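Local coordinates for uncharacterized protein VP1736 (PDB 3LXQ) that is of unknown function but belongs to the sulfatase family, within the wider alkaline phosphatase clan, at residues E119-T124 / D337-N342; V302-D307 / F321-L326; A313-V318 / L394-P399. All coordinates share one frame; numbering follows the deposited sequence.

Interaction 1. Residues E119-T124 / D337-N342; sequences EGWQFT and DDRIAN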
loop_
_atom_site.group_PDB
_atom_site.type_symbol
_atom_site.label_atom_id
_atom_site.label_comp_id
_atom_site.label_asym_id
_atom_site.label_seq_id
_atom_site.Cartn_x
_atom_site.Cartn_y
_atom_site.Cartn_z
ATOM N N GLU A 119 19.028 -5.518 -3.544
ATOM C CA GLU A 119 18.807 -6.250 -4.786
ATOM C C GLU A 119 17.720 -5.651 -5.678
ATOM O O GLU A 119 17.470 -6.168 -6.765
ATOM C CB GLU A 119 18.521 -7.730 -4.489
ATOM C CG GLU A 119 19.735 -8.482 -3.936
ATOM C CD GLU A 119 19.392 -9.830 -3.329
ATOM O OE1 GLU A 119 19.998 -10.182 -2.294
ATOM O OE2 GLU A 119 18.527 -10.540 -3.884
ATOM N N GLY A 120 17.083 -4.560 -5.242
ATOM C CA GLY A 120 16.007 -3.975 -6.043
ATOM C C GLY A 120 15.696 -2.492 -5.916
ATOM O O GLY A 120 16.533 -1.682 -5.493
ATOM N N TRP A 121 14.471 -2.150 -6.296
ATOM C CA TRP A 121 13.961 -0.782 -6.245
ATOM C C TRP A 121 13.393 -0.488 -4.843
ATOM O O TRP A 121 12.275 -0.885 -4.505
ATOM C CB TRP A 121 12.927 -0.604 -7.357
ATOM C CG TRP A 121 12.405 0.806 -7.588
ATOM C CD1 TRP A 121 12.786 1.958 -6.950
ATOM C CD2 TRP A 121 11.432 1.196 -8.563
ATOM N NE1 TRP A 121 12.093 3.031 -7.455
ATOM C CE2 TRP A 121 11.260 2.592 -8.448
ATOM C CE3 TRP A 121 10.680 0.499 -9.513
ATOM C CZ2 TRP A 121 10.359 3.299 -9.235
ATOM C CZ3 TRP A 121 9.795 1.208 -10.310
ATOM C CH2 TRP A 121 9.639 2.593 -10.162
ATOM N N GLN A 122 14.203 0.189 -4.039
ATOM C CA GLN A 122 13.935 0.446 -2.627
ATOM C C GLN A 122 13.426 1.864 -2.513
ATOM O O GLN A 122 14.009 2.778 -3.108
ATOM C CB GLN A 122 15.234 0.265 -1.829
ATOM C CG GLN A 122 15.332 1.018 -0.507
ATOM C CD GLN A 122 16.733 0.966 0.102
ATOM O OE1 GLN A 122 17.637 0.322 -0.439
ATOM N NE2 GLN A 122 16.917 1.643 1.234
ATOM N N PHE A 123 12.324 2.060 -1.788
ATOM C CA PHE A 123 11.773 3.415 -1.615
ATOM C C PHE A 123 12.070 3.867 -0.201
ATOM O O PHE A 123 11.616 3.238 0.753
ATOM C CB PHE A 123 10.258 3.430 -1.859
ATOM C CG PHE A 123 9.848 3.077 -3.265
ATOM C CD1 PHE A 123 9.764 1.749 -3.668
ATOM C CD2 PHE A 123 9.521 4.068 -4.172
ATOM C CE1 PHE A 123 9.360 1.423 -4.971
ATOM C CE2 PHE A 123 9.124 3.755 -5.480
ATOM C CZ PHE A 123 9.041 2.437 -5.874
ATOM N N THR A 124 12.832 4.944 -0.051
ATOM C CA THR A 124 13.291 5.355 1.282
ATOM C C THR A 124 12.404 6.429 1.869
ATOM O O THR A 124 12.553 6.790 3.040
ATOM C CB THR A 124 14.754 5.855 1.288
ATOM O OG1 THR A 124 14.839 7.109 0.590
ATOM C CG2 THR A 124 15.677 4.831 0.640
ATOM N N ASP A 337 15.590 4.958 -4.259
ATOM C CA ASP A 337 14.659 5.991 -4.723
ATOM C C ASP A 337 14.166 6.801 -3.522
ATOM O O ASP A 337 13.388 6.326 -2.700
ATOM C CB ASP A 337 13.493 5.300 -5.439
ATOM C CG ASP A 337 12.504 6.279 -6.099
ATOM O OD1 ASP A 337 12.545 7.504 -5.849
ATOM O OD2 ASP A 337 11.663 5.788 -6.876
ATOM N N ASP A 338 14.630 8.034 -3.430
ATOM C CA ASP A 338 14.327 8.879 -2.288
ATOM C C ASP A 338 13.107 9.787 -2.531
ATOM O O ASP A 338 12.840 10.689 -1.733
ATOM C CB ASP A 338 15.569 9.714 -1.897
ATOM C CG ASP A 338 16.816 8.850 -1.635
ATOM O OD1 ASP A 338 16.713 7.791 -0.974
ATOM O OD2 ASP A 338 17.924 9.234 -2.085
ATOM N N ARG A 339 12.359 9.557 -3.613
ATOM C CA ARG A 339 11.213 10.437 -3.939
ATOM C C ARG A 339 10.047 10.194 -2.988
ATOM O O ARG A 339 9.639 9.050 -2.804
ATOM C CB ARG A 339 10.764 10.269 -5.405
ATOM C CG ARG A 339 11.787 10.731 -6.470
ATOM C CD ARG A 339 11.313 10.432 -7.912
ATOM N NE ARG A 339 11.036 9.008 -8.131
ATOM C CZ ARG A 339 10.532 8.482 -9.250
ATOM N NH1 ARG A 339 10.215 9.246 -10.296
ATOM N NH2 ARG A 339 10.338 7.171 -9.322
ATOM N N ILE A 340 9.527 11.255 -2.368
ATOM C CA ILE A 340 8.397 11.102 -1.451
ATOM C C ILE A 340 7.213 10.524 -2.228
ATOM O O ILE A 340 6.843 11.043 -3.286
ATOM C CB ILE A 340 7.954 12.428 -0.761
ATOM C CG1 ILE A 340 9.152 13.151 -0.145
ATOM C CG2 ILE A 340 6.921 12.134 0.353
ATOM C CD1 ILE A 340 8.856 14.569 0.215
ATOM N N ALA A 341 6.635 9.454 -1.693
ATOM C CA ALA A 341 5.523 8.758 -2.336
ATOM C C ALA A 341 4.581 8.156 -1.299
ATOM O O ALA A 341 4.903 8.118 -0.108
ATOM C CB ALA A 341 6.060 7.677 -3.275
ATOM N N ASN A 342 3.408 7.723 -1.757
ATOM C CA ASN A 342 2.406 7.037 -0.951
ATOM C C ASN A 342 2.251 5.633 -1.484
ATOM O O ASN A 342 2.568 5.372 -2.638
ATOM C CB ASN A 342 1.050 7.718 -1.083
ATOM C CG ASN A 342 0.780 8.752 -0.005
ATOM O OD1 ASN A 342 0.237 9.819 -0.301
ATOM N ND2 ASN A 342 1.092 8.425 1.249
#
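Four N-H groups converge on a single carboxylate, that of Asp337: three come from Arg339, two residues on, and the fourth from Trp121 on the other strand. The indole lies alongside the carboxylate with the two planes only 7° apart, so Trp121 NE1 points its N-H, nearly in the ring plane, at the anti lone pair of Asp337 OD2, 2.8 Å away. The syn lone pair of the same oxygen takes Arg339 NH2 in a salt bridge at 3.1 Å, and Arg339 NE meets the syn lone pair of OD1. This side-on grip depends on the bend in the arginine chain at chi3 (-57°). Arg339 N also reaches OD1, from above the carboxylate plane, which closes an Asx turn. With both oxygens held twice, the carboxylate is fixed in rotation and would be expected to stay ionised. The guanidinium has further partners in the backbone oxygens of Leu367 and Lys369.

The backbone beneath is a parallel bridge between Phe123 and Asp337 in the mixed sheet of the alkaline phosphatase-like core, where strand 121-127 runs between 335-337 and the antiparallel 322-328. Asp337 N donates to Gln122 O at 2.9 Å, almost along the C=O axis. Two residues further on, Thr124 N reaches Asp337 O at 3.0 Å, with a straight N-H (169°), so the two bonds flank Phe123.

Phe123 and Asp337 point to the same side of the sheet; Phe123 CE2 comes within 3.5 Å of Asp337 OD2, and Phe123 CZ sits over one face of the Trp121 indole, offset toward the rim. Beyond the bridge, Thr124 OG1, in the crowded position between backbone N and carbonyl carbon, donates to the anti lone pair of Asp338 OD1 over a very short 2.5 Å.

Interaction 2. Residues V302-D307 / F321-L326; sequences VIADHD and FHIPAL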
loop_
_atom_site.group_PDB
_atom_site.type_symbol
_atom_site.label_atom_id
_atom_site.label_comp_id
_atom_site.label_asym_id
_atom_site.label_seq_id
_atom_site.Cartn_x
_atom_site.Cartn_y
_atom_site.Cartn_z
ATOM N N VAL A 302 7.327 -5.762 -1.795
ATOM C CA VAL A 302 7.257 -5.931 -0.344
ATOM C C VAL A 302 6.886 -4.560 0.192
ATOM O O VAL A 302 7.657 -3.616 0.067
ATOM C CB VAL A 302 8.600 -6.344 0.289
ATOM C CG1 VAL A 302 8.458 -6.471 1.816
ATOM C CG2 VAL A 302 9.142 -7.644 -0.324
ATOM N N ILE A 303 5.704 -4.454 0.788
ATOM C CA ILE A 303 5.233 -3.174 1.309
ATOM C C ILE A 303 4.352 -3.389 2.550
ATOM O O ILE A 303 3.583 -4.350 2.610
ATOM C CB ILE A 303 4.514 -2.332 0.200
ATOM C CG1 ILE A 303 4.374 -0.863 0.631
ATOM C CG2 ILE A 303 3.182 -2.963 -0.218
ATOM C CD1 ILE A 303 3.914 0.083 -0.464
ATOM N N ALA A 304 4.488 -2.514 3.543
ATOM C CA ALA A 304 3.627 -2.591 4.727
ATOM C C ALA A 304 2.227 -2.040 4.435
ATOM O O ALA A 304 2.004 -1.328 3.434
ATOM C CB ALA A 304 4.259 -1.859 5.911
ATOM N N ASP A 305 1.275 -2.407 5.288
ATOM C CA ASP A 305 -0.063 -1.821 5.230
ATOM C C ASP A 305 -0.124 -0.526 6.042
ATOM O O ASP A 305 -0.956 0.336 5.767
ATOM C CB ASP A 305 -1.139 -2.829 5.670
ATOM C CG ASP A 305 -0.926 -3.354 7.083
ATOM O OD1 ASP A 305 0.150 -3.134 7.686
ATOM O OD2 ASP A 305 -1.863 -3.991 7.601
ATOM N N HIS A 306 0.777 -0.406 7.021
ATOM C CA HIS A 306 0.912 0.764 7.906
ATOM C C HIS A 306 2.012 0.470 8.937
ATOM O O HIS A 306 2.477 -0.658 9.051
ATOM C CB HIS A 306 -0.398 1.064 8.646
ATOM C CG HIS A 306 -0.978 -0.130 9.342
ATOM N ND1 HIS A 306 -0.623 -0.495 10.625
ATOM C CD2 HIS A 306 -1.870 -1.056 8.924
ATOM C CE1 HIS A 306 -1.283 -1.584 10.971
ATOM N NE2 HIS A 306 -2.048 -1.944 9.957
ATOM N N ASP A 307 2.414 1.479 9.693
ATOM C CA ASP A 307 3.332 1.285 10.816
ATOM C C ASP A 307 2.521 0.723 11.981
ATOM O O ASP A 307 1.288 0.838 11.997
ATOM C CB ASP A 307 3.952 2.629 11.204
ATOM C CG ASP A 307 5.046 2.524 12.264
ATOM O OD1 ASP A 307 5.542 1.415 12.586
ATOM O OD2 ASP A 307 5.422 3.594 12.778
ATOM N N PHE A 321 3.902 6.947 9.654
ATOM C CA PHE A 321 3.328 6.530 8.373
ATOM C C PHE A 321 4.441 6.018 7.468
ATOM O O PHE A 321 4.191 5.496 6.364
ATOM C CB PHE A 321 2.564 7.692 7.733
ATOM C CG PHE A 321 1.294 8.053 8.462
ATOM C CD1 PHE A 321 1.325 8.864 9.597
ATOM C CD2 PHE A 321 0.073 7.573 8.019
ATOM C CE1 PHE A 321 0.160 9.183 10.288
ATOM C CE2 PHE A 321 -1.098 7.891 8.694
ATOM C CZ PHE A 321 -1.055 8.706 9.828
ATOM N N HIS A 322 5.676 6.160 7.945
ATOM C CA HIS A 322 6.853 5.795 7.182
ATOM C C HIS A 322 7.015 4.273 7.140
ATOM O O HIS A 322 6.999 3.594 8.162
ATOM C CB HIS A 322 8.085 6.519 7.734
ATOM C CG HIS A 322 9.309 6.397 6.879
ATOM N ND1 HIS A 322 10.584 6.458 7.403
ATOM C CD2 HIS A 322 9.462 6.222 5.545
ATOM C CE1 HIS A 322 11.467 6.329 6.429
ATOM N NE2 HIS A 322 10.813 6.183 5.292
ATOM N N ILE A 323 7.138 3.741 5.928
ATOM C CA ILE A 323 7.050 2.309 5.709
ATOM C C ILE A 323 8.074 1.891 4.666
ATOM O O ILE A 323 8.481 2.702 3.839
ATOM C CB ILE A 323 5.612 1.863 5.269
ATOM C CG1 ILE A 323 5.084 2.697 4.093
ATOM C CG2 ILE A 323 4.635 1.997 6.420
ATOM C CD1 ILE A 323 3.948 2.011 3.308
ATOM N N PRO A 324 8.520 0.627 4.722
ATOM C CA PRO A 324 9.358 0.107 3.648
ATOM C C PRO A 324 8.534 -0.186 2.404
ATOM O O PRO A 324 7.339 -0.453 2.494
ATOM C CB PRO A 324 9.887 -1.205 4.230
ATOM C CG PRO A 324 8.812 -1.646 5.184
ATOM C CD PRO A 324 8.282 -0.375 5.775
ATOM N N ALA A 325 9.172 -0.108 1.244
ATOM C CA ALA A 325 8.564 -0.565 0.010
ATOM C C ALA A 325 9.698 -1.012 -0.866
ATOM O O ALA A 325 10.698 -0.317 -0.982
ATOM C CB ALA A 325 7.767 0.551 -0.665
ATOM N N LEU A 326 9.538 -2.185 -1.461
ATOM C CA LEU A 326 10.562 -2.774 -2.309
ATOM C C LEU A 326 9.911 -3.408 -3.513
ATOM O O LEU A 326 9.006 -4.220 -3.376
ATOM C CB LEU A 326 11.334 -3.842 -1.519
ATOM C CG LEU A 326 12.606 -4.572 -1.995
ATOM C CD1 LEU A 326 12.299 -6.023 -2.282
ATOM C CD2 LEU A 326 13.330 -3.928 -3.176
#
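Ile323 is the bump here: its two branches straddle the end of strand 298-304, one on the methyl of Ala304 and the other over Ala304 O and against Ile303. Ile323 CG2, anti to the carbonyl carbon, presses on Ala304 CB at 3.9 Å and also reaches the backbone where His306 leads into Asp307. Ile323 CG1 takes the crowded place between N and C (chi1 51°), which carries Ile323 CD1 to 3.9 Å from Ala304 O and 4.0 Å from Ile303 CG1. The small Ala304 leaves room for this bump, and its CB also meets CD of the Pro324 ring.

One step on, the sizes are reversed. Ile303 extends its chain over Ala325, CD1 lying 3.9 Å from Ala325 CB, in a non-hydrogen-bonded antiparallel pair. Phe123 and Met126 of strand 121-127 also touch this alanine. On the other face Val302 and Leu326 stand side by side, CG2 against CD1, and their backbones form a hydrogen-bonded pair: Val302 N to Leu326 O and Leu326 N to Val302 O, both 2.8 Å. The ladder goes no further: Pro324 has no N-H to give, and Ala304 N stays 3.7 Å from Pro324 O, so both atoms are buried without a partner.

Past the strand, Asp305 and His306 both bond to Ser133 OG. An Asp-His pair just after a core strand recalls the metal-site loops of the alkaline phosphatase superfamily.

Interaction 3. Residues A313-V318 / L394-P399; sequences ANLVPV and LVVLSP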
loop_
_atom_site.group_PDB
_atom_site.type_symbol
_atom_site.label_atom_id
_atom_site.label_comp_id
_atom_site.label_asym_id
_atom_site.label_seq_id
_atom_site.Cartn_x
_atom_site.Cartn_y
_atom_site.Cartn_z
ATOM N N ALA A 313 -1.359 10.628 19.619
ATOM C CA ALA A 313 -0.365 11.489 18.994
ATOM C C ALA A 313 -1.032 12.806 18.612
ATOM O O ALA A 313 -2.253 12.867 18.402
ATOM C CB ALA A 313 0.230 10.813 17.758
ATOM N N ASN A 314 -0.236 13.866 18.552
ATOM C CA ASN A 314 -0.770 15.143 18.126
ATOM C C ASN A 314 -0.597 15.358 16.636
ATOM O O ASN A 314 0.415 14.943 16.046
ATOM C CB ASN A 314 -0.174 16.299 18.917
ATOM C CG ASN A 314 -1.226 17.321 19.319
ATOM O OD1 ASN A 314 -0.903 18.412 19.796
ATOM N ND2 ASN A 314 -2.501 16.967 19.133
ATOM N N LEU A 315 -1.611 15.999 16.048
ATOM C CA LEU A 315 -1.676 16.331 14.623
ATOM C C LEU A 315 -1.445 15.094 13.742
ATOM O O LEU A 315 -2.208 14.126 13.841
ATOM C CB LEU A 315 -0.749 17.515 14.287
ATOM C CG LEU A 315 -1.175 18.865 14.902
ATOM C CD1 LEU A 315 -0.057 19.896 14.809
ATOM C CD2 LEU A 315 -2.477 19.392 14.290
ATOM N N VAL A 316 -0.422 15.120 12.888
ATOM C CA VAL A 316 -0.066 13.926 12.117
ATOM C C VAL A 316 1.377 13.488 12.385
ATOM O O VAL A 316 2.318 14.174 11.991
ATOM C CB VAL A 316 -0.335 14.091 10.603
ATOM C CG1 VAL A 316 0.064 12.816 9.844
ATOM C CG2 VAL A 316 -1.802 14.390 10.361
ATOM N N PRO A 317 1.549 12.340 13.067
ATOM C CA PRO A 317 2.885 11.816 13.380
ATOM C C PRO A 317 3.544 11.140 12.168
ATOM O O PRO A 317 3.501 9.922 12.014
ATOM C CB PRO A 317 2.616 10.822 14.512
ATOM C CG PRO A 317 1.211 10.344 14.261
ATOM C CD PRO A 317 0.473 11.518 13.658
ATOM N N VAL A 318 4.168 11.963 11.332
ATOM C CA VAL A 318 4.719 11.565 10.027
ATOM C C VAL A 318 5.549 10.283 10.055
ATOM O O VAL A 318 5.353 9.392 9.209
ATOM C CB VAL A 318 5.544 12.738 9.410
ATOM C CG1 VAL A 318 6.241 12.332 8.112
ATOM C CG2 VAL A 318 4.650 13.962 9.182
ATOM N N LEU A 394 4.759 20.922 5.218
ATOM C CA LEU A 394 3.799 19.946 5.689
ATOM C C LEU A 394 2.573 20.683 6.196
ATOM O O LEU A 394 2.677 21.548 7.079
ATOM C CB LEU A 394 4.400 19.083 6.806
ATOM C CG LEU A 394 3.455 18.273 7.700
ATOM C CD1 LEU A 394 2.848 17.078 6.975
ATOM C CD2 LEU A 394 4.219 17.825 8.942
ATOM N N VAL A 395 1.421 20.318 5.641
ATOM C CA VAL A 395 0.145 20.894 6.046
ATOM C C VAL A 395 -0.729 19.835 6.683
ATOM O O VAL A 395 -0.960 18.767 6.107
ATOM C CB VAL A 395 -0.623 21.526 4.867
ATOM C CG1 VAL A 395 -2.017 21.978 5.314
ATOM C CG2 VAL A 395 0.163 22.688 4.268
ATOM N N VAL A 396 -1.213 20.152 7.877
ATOM C CA VAL A 396 -2.122 19.287 8.606
ATOM C C VAL A 396 -3.473 19.972 8.841
ATOM O O VAL A 396 -3.537 21.084 9.365
ATOM C CB VAL A 396 -1.505 18.833 9.940
ATOM C CG1 VAL A 396 -2.522 18.040 10.749
ATOM C CG2 VAL A 396 -0.250 17.981 9.674
ATOM N N LEU A 397 -4.538 19.283 8.451
ATOM C CA LEU A 397 -5.909 19.750 8.620
ATOM C C LEU A 397 -6.592 18.923 9.708
ATOM O O LEU A 397 -6.569 17.691 9.670
ATOM C CB LEU A 397 -6.695 19.591 7.306
ATOM C CG LEU A 397 -6.054 20.126 6.029
ATOM C CD1 LEU A 397 -6.984 19.858 4.859
ATOM C CD2 LEU A 397 -5.741 21.627 6.152
ATOM N N SER A 398 -7.191 19.608 10.678
ATOM C CA SER A 398 -7.898 18.941 11.756
ATOM C C SER A 398 -9.349 19.451 11.868
ATOM O O SER A 398 -9.685 20.501 11.280
ATOM C CB SER A 398 -7.129 19.121 13.076
ATOM O OG SER A 398 -6.492 20.386 13.126
ATOM N N PRO A 399 -10.213 18.729 12.632
ATOM C CA PRO A 399 -11.598 19.183 12.855
ATOM C C PRO A 399 -11.714 20.614 13.385
ATOM O O PRO A 399 -10.795 21.126 14.036
ATOM C CB PRO A 399 -12.129 18.189 13.891
ATOM C CG PRO A 399 -11.342 16.942 13.634
ATOM C CD PRO A 399 -9.964 17.426 13.282
#
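Strand 394-398 is the middle one of a five-stranded antiparallel meander, and the irregular loop 313-318 lies against one of its faces. Alternation along the strand sorts the residues: Leu394, Val396 and Ser398 turn to the loop, whereas Val395 and Leu397 pack on helix 422-441 behind. No hydrogen bond joins the two segments; they meet by side chains alone, and residues 315-318 and 394-398 run at 144° to each other.

Leu394 comes first. With CG anti to the backbone N (chi1 163°), the side chain reaches out to meet Val318 tip to tip, Leu394 CD2 to Val318 CG2 at 3.9 Å. Val318 is also in touch with Leu389 and Tyr408 on the neighbouring strands, so it rests across the sheet and not on one strand.

Val396 does most of the work. Val396 CG1, anti to the backbone N, is caught between two residues of the loop: Val316 CG2 at 3.7 Å and Leu315 CD2 at 3.8 Å. The second methyl, CG2, also faces the Val316 branch, so the two valines cross obliquely with both methyls of Val396 against one of Val316. Leu315 has a positive phi (53°), and the chain then turns tightly in an inverse gamma turn centred on Pro317. Leu315 O is held by Asn385 ND2 on the adjoining strand, a polar tie beside the apolar contact.

Ser398 closes the row, where the strand gives way to Pro399. Its hydroxyl makes a weak bond to Lys402 O, and Ser398 OG lies no closer than 4.3 Å to Leu315 CD2.

From the N terminus, the chain first lays down 119-124, which waits more than two hundred residues for 337-342 to close interaction 1. Interaction 2 nests inside that loop: 302-307 and 321-326 join across a short connection without helix or strand. The two touch directly, because strands 121-127 and 322-328 are neighbours in the mixed sheet; Phe123 N bonds to Ala325 O and Thr124 O to His322 NE2. Interaction 3 starts within the short connection, at 313-318, and closes only at 394-399, so it crosses both others. It ties the core to the antiparallel meander, and Val316 CG1 packs on Phe321 CE1 to link it to interaction 2.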